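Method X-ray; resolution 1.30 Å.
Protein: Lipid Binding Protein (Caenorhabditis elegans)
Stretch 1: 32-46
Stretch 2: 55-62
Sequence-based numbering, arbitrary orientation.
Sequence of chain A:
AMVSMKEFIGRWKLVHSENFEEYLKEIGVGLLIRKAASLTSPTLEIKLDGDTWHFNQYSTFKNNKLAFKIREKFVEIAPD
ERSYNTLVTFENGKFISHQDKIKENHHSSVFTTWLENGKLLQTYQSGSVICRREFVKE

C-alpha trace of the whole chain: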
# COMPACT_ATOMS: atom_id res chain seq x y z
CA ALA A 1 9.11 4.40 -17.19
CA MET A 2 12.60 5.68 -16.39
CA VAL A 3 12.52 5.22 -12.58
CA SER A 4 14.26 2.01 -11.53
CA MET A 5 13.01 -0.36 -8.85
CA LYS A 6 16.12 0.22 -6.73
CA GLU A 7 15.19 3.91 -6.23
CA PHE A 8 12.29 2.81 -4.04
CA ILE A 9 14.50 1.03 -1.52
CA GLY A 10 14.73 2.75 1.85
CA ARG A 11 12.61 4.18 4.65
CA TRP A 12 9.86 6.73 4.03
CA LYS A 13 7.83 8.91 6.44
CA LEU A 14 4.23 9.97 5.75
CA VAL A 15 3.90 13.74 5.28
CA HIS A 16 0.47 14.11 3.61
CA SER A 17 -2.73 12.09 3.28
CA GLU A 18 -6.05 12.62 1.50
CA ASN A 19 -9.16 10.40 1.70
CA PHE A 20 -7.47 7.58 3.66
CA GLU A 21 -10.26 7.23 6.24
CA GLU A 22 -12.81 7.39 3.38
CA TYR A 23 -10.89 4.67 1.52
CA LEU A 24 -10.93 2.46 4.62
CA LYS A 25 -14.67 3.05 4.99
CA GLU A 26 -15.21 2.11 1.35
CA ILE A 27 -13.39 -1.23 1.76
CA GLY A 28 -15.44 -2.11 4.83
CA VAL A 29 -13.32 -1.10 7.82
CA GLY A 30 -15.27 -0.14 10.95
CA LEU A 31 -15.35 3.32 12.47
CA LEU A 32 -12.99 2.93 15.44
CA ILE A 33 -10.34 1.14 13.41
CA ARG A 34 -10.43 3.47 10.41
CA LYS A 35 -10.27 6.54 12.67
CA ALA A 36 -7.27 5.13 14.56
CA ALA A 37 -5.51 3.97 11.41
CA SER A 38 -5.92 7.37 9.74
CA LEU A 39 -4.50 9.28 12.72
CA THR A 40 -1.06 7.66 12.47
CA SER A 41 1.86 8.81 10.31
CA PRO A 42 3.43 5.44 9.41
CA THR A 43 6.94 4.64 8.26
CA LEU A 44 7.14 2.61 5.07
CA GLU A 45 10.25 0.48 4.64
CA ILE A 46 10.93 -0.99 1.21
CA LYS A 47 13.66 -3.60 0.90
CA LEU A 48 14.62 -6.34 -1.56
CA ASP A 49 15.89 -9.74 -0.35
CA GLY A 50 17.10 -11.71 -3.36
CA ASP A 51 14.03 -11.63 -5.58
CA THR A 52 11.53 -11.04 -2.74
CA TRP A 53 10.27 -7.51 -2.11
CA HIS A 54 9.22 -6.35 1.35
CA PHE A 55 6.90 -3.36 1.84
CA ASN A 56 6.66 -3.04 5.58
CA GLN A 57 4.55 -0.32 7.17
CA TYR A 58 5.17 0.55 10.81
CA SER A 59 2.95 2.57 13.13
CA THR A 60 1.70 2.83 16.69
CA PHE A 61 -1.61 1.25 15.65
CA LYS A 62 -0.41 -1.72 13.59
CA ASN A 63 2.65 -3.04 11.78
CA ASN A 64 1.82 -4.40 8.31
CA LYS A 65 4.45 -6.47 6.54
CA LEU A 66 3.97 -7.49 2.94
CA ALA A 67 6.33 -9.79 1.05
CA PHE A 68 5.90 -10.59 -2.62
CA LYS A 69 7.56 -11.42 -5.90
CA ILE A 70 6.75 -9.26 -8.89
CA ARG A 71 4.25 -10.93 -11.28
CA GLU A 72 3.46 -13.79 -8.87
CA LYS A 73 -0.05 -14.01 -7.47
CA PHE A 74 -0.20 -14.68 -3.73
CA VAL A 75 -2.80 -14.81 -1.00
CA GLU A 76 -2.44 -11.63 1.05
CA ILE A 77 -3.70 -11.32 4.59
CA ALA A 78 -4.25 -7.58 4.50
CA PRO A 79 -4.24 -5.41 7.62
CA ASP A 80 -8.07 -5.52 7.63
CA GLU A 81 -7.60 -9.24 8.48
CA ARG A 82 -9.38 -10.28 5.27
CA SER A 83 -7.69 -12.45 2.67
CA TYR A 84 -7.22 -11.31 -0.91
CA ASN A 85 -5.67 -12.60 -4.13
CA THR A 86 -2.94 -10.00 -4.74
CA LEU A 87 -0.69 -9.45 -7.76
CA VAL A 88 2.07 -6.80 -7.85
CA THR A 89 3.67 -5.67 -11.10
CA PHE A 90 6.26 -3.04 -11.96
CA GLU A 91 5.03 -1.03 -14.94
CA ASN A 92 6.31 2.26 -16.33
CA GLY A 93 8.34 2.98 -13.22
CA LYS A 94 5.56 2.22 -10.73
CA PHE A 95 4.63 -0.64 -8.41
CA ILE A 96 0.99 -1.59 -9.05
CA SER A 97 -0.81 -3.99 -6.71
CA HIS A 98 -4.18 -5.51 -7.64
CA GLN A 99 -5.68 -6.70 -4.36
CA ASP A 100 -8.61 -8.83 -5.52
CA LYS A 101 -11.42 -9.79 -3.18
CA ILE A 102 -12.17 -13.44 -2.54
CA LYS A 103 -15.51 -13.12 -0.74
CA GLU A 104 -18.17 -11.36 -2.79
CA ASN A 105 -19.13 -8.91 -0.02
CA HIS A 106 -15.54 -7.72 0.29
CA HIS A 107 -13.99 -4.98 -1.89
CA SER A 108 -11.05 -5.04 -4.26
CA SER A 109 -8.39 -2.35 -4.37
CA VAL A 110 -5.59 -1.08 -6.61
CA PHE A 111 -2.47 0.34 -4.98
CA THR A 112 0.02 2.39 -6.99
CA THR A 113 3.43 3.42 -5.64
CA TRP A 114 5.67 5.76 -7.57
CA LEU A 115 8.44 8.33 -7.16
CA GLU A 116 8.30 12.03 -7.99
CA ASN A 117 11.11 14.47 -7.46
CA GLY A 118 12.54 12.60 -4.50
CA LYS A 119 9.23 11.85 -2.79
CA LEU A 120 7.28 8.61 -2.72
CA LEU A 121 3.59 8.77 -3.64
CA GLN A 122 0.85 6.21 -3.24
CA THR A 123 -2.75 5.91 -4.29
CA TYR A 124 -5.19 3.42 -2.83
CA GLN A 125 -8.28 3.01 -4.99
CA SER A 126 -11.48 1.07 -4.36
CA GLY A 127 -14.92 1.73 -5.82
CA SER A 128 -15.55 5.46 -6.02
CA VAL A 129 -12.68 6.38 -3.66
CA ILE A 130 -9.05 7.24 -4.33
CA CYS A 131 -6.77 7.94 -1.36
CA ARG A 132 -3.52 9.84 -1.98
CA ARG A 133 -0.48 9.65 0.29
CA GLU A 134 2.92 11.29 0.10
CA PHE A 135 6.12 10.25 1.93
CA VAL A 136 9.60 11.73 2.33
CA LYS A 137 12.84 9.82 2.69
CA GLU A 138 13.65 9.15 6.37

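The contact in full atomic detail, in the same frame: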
# COMPACT_ATOMS: atom_id res chain seq x y z
N LEU A 32 -14.10 2.76 14.50
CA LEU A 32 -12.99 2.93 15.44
C LEU A 32 -11.66 2.61 14.79
O LEU A 32 -10.68 3.35 14.96
CB LEU A 32 -13.20 2.04 16.66
CG LEU A 32 -14.23 2.53 17.67
CD1 LEU A 32 -14.37 1.51 18.78
CD2 LEU A 32 -13.84 3.89 18.22
N ILE A 33 -11.61 1.54 14.01
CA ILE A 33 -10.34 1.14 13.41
C ILE A 33 -9.91 2.14 12.35
O ILE A 33 -8.74 2.54 12.30
CB ILE A 33 -10.42 -0.30 12.88
CG1 ILE A 33 -10.53 -1.26 14.06
CG2 ILE A 33 -9.19 -0.67 12.09
CD1 ILE A 33 -11.00 -2.65 13.72
N ARG A 34 -10.84 2.57 11.48
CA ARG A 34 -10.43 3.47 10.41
C ARG A 34 -10.02 4.83 10.95
O ARG A 34 -9.11 5.47 10.40
CB ARG A 34 -11.51 3.58 9.31
CG ARG A 34 -12.82 4.25 9.68
CD ARG A 34 -13.76 4.24 8.48
NE ARG A 34 -15.02 4.95 8.72
CZ ARG A 34 -16.18 4.36 8.98
NH1 ARG A 34 -16.28 3.04 9.04
NH2 ARG A 34 -17.28 5.10 9.18
N LYS A 35 -10.69 5.31 12.00
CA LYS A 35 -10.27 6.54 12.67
C LYS A 35 -8.86 6.41 13.23
O LYS A 35 -7.99 7.26 12.98
CB LYS A 35 -11.27 6.87 13.79
CG LYS A 35 -10.88 8.00 14.73
CD LYS A 35 -11.11 9.37 14.10
CE LYS A 35 -11.02 10.47 15.15
NZ LYS A 35 -12.10 10.37 16.18
N ALA A 36 -8.60 5.33 13.98
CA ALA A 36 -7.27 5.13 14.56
C ALA A 36 -6.21 4.98 13.49
O ALA A 36 -5.11 5.54 13.59
CB ALA A 36 -7.29 3.89 15.44
N ALA A 37 -6.50 4.21 12.44
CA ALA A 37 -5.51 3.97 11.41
C ALA A 37 -5.17 5.25 10.68
O ALA A 37 -4.02 5.45 10.28
CB ALA A 37 -6.02 2.93 10.42
N SER A 38 -6.15 6.14 10.49
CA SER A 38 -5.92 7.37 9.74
C SER A 38 -5.21 8.44 10.57
O SER A 38 -4.66 9.38 10.00
CB SER A 38 -7.24 7.91 9.18
OG SER A 38 -8.10 8.36 10.21
N LEU A 39 -5.20 8.31 11.90
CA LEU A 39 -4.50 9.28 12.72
C LEU A 39 -2.99 9.08 12.72
O LEU A 39 -2.26 10.03 13.03
CB LEU A 39 -5.03 9.25 14.15
CG LEU A 39 -6.33 10.00 14.38
CD1 LEU A 39 -6.86 9.68 15.76
CD2 LEU A 39 -6.12 11.50 14.22
N THR A 40 -2.49 7.90 12.40
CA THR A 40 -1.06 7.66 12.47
C THR A 40 -0.35 8.25 11.26
O THR A 40 -0.95 8.55 10.22
CB THR A 40 -0.76 6.16 12.48
OG1 THR A 40 -1.16 5.59 11.23
CG2 THR A 40 -1.47 5.47 13.63
N SER A 41 0.97 8.42 11.40
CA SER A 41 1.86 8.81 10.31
C SER A 41 2.89 7.69 10.18
O SER A 41 3.97 7.76 10.79
CB SER A 41 2.53 10.15 10.58
OG SER A 41 1.56 11.19 10.56
N PRO A 42 2.59 6.65 9.40
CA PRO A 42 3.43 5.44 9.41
C PRO A 42 4.77 5.68 8.73
O PRO A 42 4.97 6.66 8.01
CB PRO A 42 2.60 4.42 8.63
CG PRO A 42 1.65 5.21 7.83
CD PRO A 42 1.39 6.47 8.57
N THR A 43 5.68 4.75 8.98
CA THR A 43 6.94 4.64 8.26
C THR A 43 6.85 3.45 7.34
O THR A 43 6.50 2.34 7.76
CB THR A 43 8.08 4.46 9.25
OG1 THR A 43 8.15 5.61 10.08
CG2 THR A 43 9.40 4.28 8.53
N LEU A 44 7.17 3.66 6.07
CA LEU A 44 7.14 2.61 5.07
C LEU A 44 8.57 2.25 4.74
O LEU A 44 9.36 3.10 4.33
CB LEU A 44 6.39 3.09 3.82
CG LEU A 44 6.52 2.26 2.54
CD1 LEU A 44 6.01 0.85 2.74
CD2 LEU A 44 5.78 2.93 1.38
N GLU A 45 8.93 0.99 4.96
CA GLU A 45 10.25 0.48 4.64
C GLU A 45 10.10 -0.44 3.45
O GLU A 45 9.29 -1.37 3.47
CB GLU A 45 10.80 -0.29 5.83
CG GLU A 45 12.01 -1.14 5.58
CD GLU A 45 12.40 -1.92 6.81
OE1 GLU A 45 11.73 -2.94 7.13
OE2 GLU A 45 13.35 -1.48 7.48
N ILE A 46 10.90 -0.18 2.42
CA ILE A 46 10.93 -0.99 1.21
C ILE A 46 12.32 -1.59 1.12
O ILE A 46 13.33 -0.86 1.14
CB ILE A 46 10.61 -0.16 -0.04
CG1 ILE A 46 9.16 0.31 -0.01
CG2 ILE A 46 10.88 -0.97 -1.32
CD1 ILE A 46 8.84 1.34 -1.10
N PHE A 55 7.48 -4.68 1.58
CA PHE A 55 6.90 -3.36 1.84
C PHE A 55 6.32 -3.46 3.23
O PHE A 55 5.25 -4.05 3.43
CB PHE A 55 5.79 -3.02 0.83
CG PHE A 55 6.26 -2.47 -0.50
CD1 PHE A 55 7.25 -3.09 -1.24
CD2 PHE A 55 5.70 -1.31 -1.01
CE1 PHE A 55 7.65 -2.56 -2.50
CE2 PHE A 55 6.11 -0.79 -2.24
CZ PHE A 55 7.07 -1.43 -2.97
N ASN A 56 7.04 -2.93 4.19
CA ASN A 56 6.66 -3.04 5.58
C ASN A 56 6.25 -1.67 6.09
O ASN A 56 7.04 -0.73 6.04
CB ASN A 56 7.83 -3.59 6.39
CG ASN A 56 8.23 -4.97 5.97
OD1 ASN A 56 7.43 -5.73 5.43
ND2 ASN A 56 9.48 -5.33 6.23
N GLN A 57 5.06 -1.58 6.66
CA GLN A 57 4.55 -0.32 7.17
C GLN A 57 4.51 -0.40 8.68
O GLN A 57 3.94 -1.35 9.24
CB GLN A 57 3.16 -0.04 6.61
CG GLN A 57 2.65 1.36 6.87
CD GLN A 57 1.78 1.87 5.74
OE1 GLN A 57 0.66 2.34 5.97
NE2 GLN A 57 2.28 1.78 4.52
N TYR A 58 5.11 0.57 9.35
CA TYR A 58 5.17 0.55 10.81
C TYR A 58 4.42 1.73 11.41
O TYR A 58 4.58 2.87 10.97
CB TYR A 58 6.62 0.60 11.31
CG TYR A 58 7.41 -0.62 10.92
CD1 TYR A 58 7.31 -1.80 11.64
CD2 TYR A 58 8.28 -0.58 9.84
CE1 TYR A 58 8.03 -2.92 11.30
CE2 TYR A 58 9.03 -1.71 9.49
CZ TYR A 58 8.88 -2.88 10.21
OH TYR A 58 9.62 -3.97 9.85
N SER A 59 3.63 1.48 12.45
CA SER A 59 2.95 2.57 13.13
C SER A 59 2.56 2.13 14.53
O SER A 59 2.62 0.95 14.87
CB SER A 59 1.69 3.00 12.37
OG SER A 59 0.61 2.11 12.60
N THR A 60 2.14 3.11 15.33
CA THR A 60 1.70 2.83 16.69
C THR A 60 0.47 1.93 16.72
O THR A 60 0.27 1.18 17.68
CB THR A 60 1.42 4.14 17.45
OG1 THR A 60 0.53 4.97 16.70
CG2 THR A 60 2.71 4.89 17.73
N PHE A 61 -0.36 2.00 15.68
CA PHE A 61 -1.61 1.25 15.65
C PHE A 61 -1.44 -0.18 15.13
O PHE A 61 -2.08 -1.10 15.64
CB PHE A 61 -2.65 2.00 14.81
CG PHE A 61 -3.98 1.32 14.76
CD1 PHE A 61 -4.74 1.17 15.89
CD2 PHE A 61 -4.48 0.84 13.56
CE1 PHE A 61 -5.99 0.55 15.85
CE2 PHE A 61 -5.72 0.22 13.50
CZ PHE A 61 -6.47 0.07 14.65
N LYS A 62 -0.63 -0.38 14.10
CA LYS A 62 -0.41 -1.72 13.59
C LYS A 62 0.81 -1.71 12.69
O LYS A 62 1.04 -0.74 11.97
CB LYS A 62 -1.62 -2.22 12.78
CG LYS A 62 -1.52 -3.70 12.41
CD LYS A 62 -2.72 -4.17 11.61
CE LYS A 62 -2.63 -5.66 11.28
NZ LYS A 62 -1.46 -5.95 10.40

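The two stretches are joined as neighbouring antiparallel β-strands, 43-46 against 55-58, and this pairing is extended by an apolar contact in which Phe-61 packs on the helix that carries Ile-33, Ala-36 and Ala-37. The strand axes run at 160° and approach to 4.6 Å, and four backbone hydrogen bonds fix the register. Thr-43 N donates to Tyr-58 O (3.0 Å) and Tyr-58 N to Thr-43 O (2.8 Å); Glu-45 N donates to Asn-56 O and Asn-56 N to Glu-45 O, both at 2.8 Å. N-H...O angles of 164-178° indicate nearly linear bonds. The non-hydrogen-bonded pairs, Leu-44 with Gln-57 and Ile-46 with Phe-55, bring their CA atoms closer, to 4.4 and 4.7 Å, against 5.1 Å for the hydrogen-bonded pairs.

Side chains alternate accordingly. On the face carrying Leu-44, Ile-46, Phe-55 and Gln-57, Ile-46 in the m, t rotamer lies over the Phe-55 ring: its CG1 is 3.8 Å from the centroid, only 4° off the normal, a CH-π contact. Leu-44 CD1 adds an apolar approach to Phe-55 CB at 4.3 Å. The other face is more polar, with Glu-45 extended (chi1 and chi2 both t) so that OE1 reaches the edge of the Tyr-58 ring, 3.6 Å from Tyr-58 OH.

Before the first strand, Pro-42, which has no amide hydrogen to offer, packs its CB against Gln-57 CG at 3.5 Å. Thr-40 OG1 donates to Ala-37 O (3.0 Å) within its own stretch, while its methyl CG2 lies 3.9 Å from Phe-61 CB. Phe-61, chi1 t, extends its ring along the helix: Ala-36 CB sits over the face, 3.9 Å from the centroid, and Ile-33 CG2 meets the edge, 3.8 Å from Phe-61 CZ. The small alanines let the ring lie close to the helix backbone, with Ala-37 CA 3.9 Å from Phe-61 CD2. Altogether 770 Å² is buried, summed over both sides.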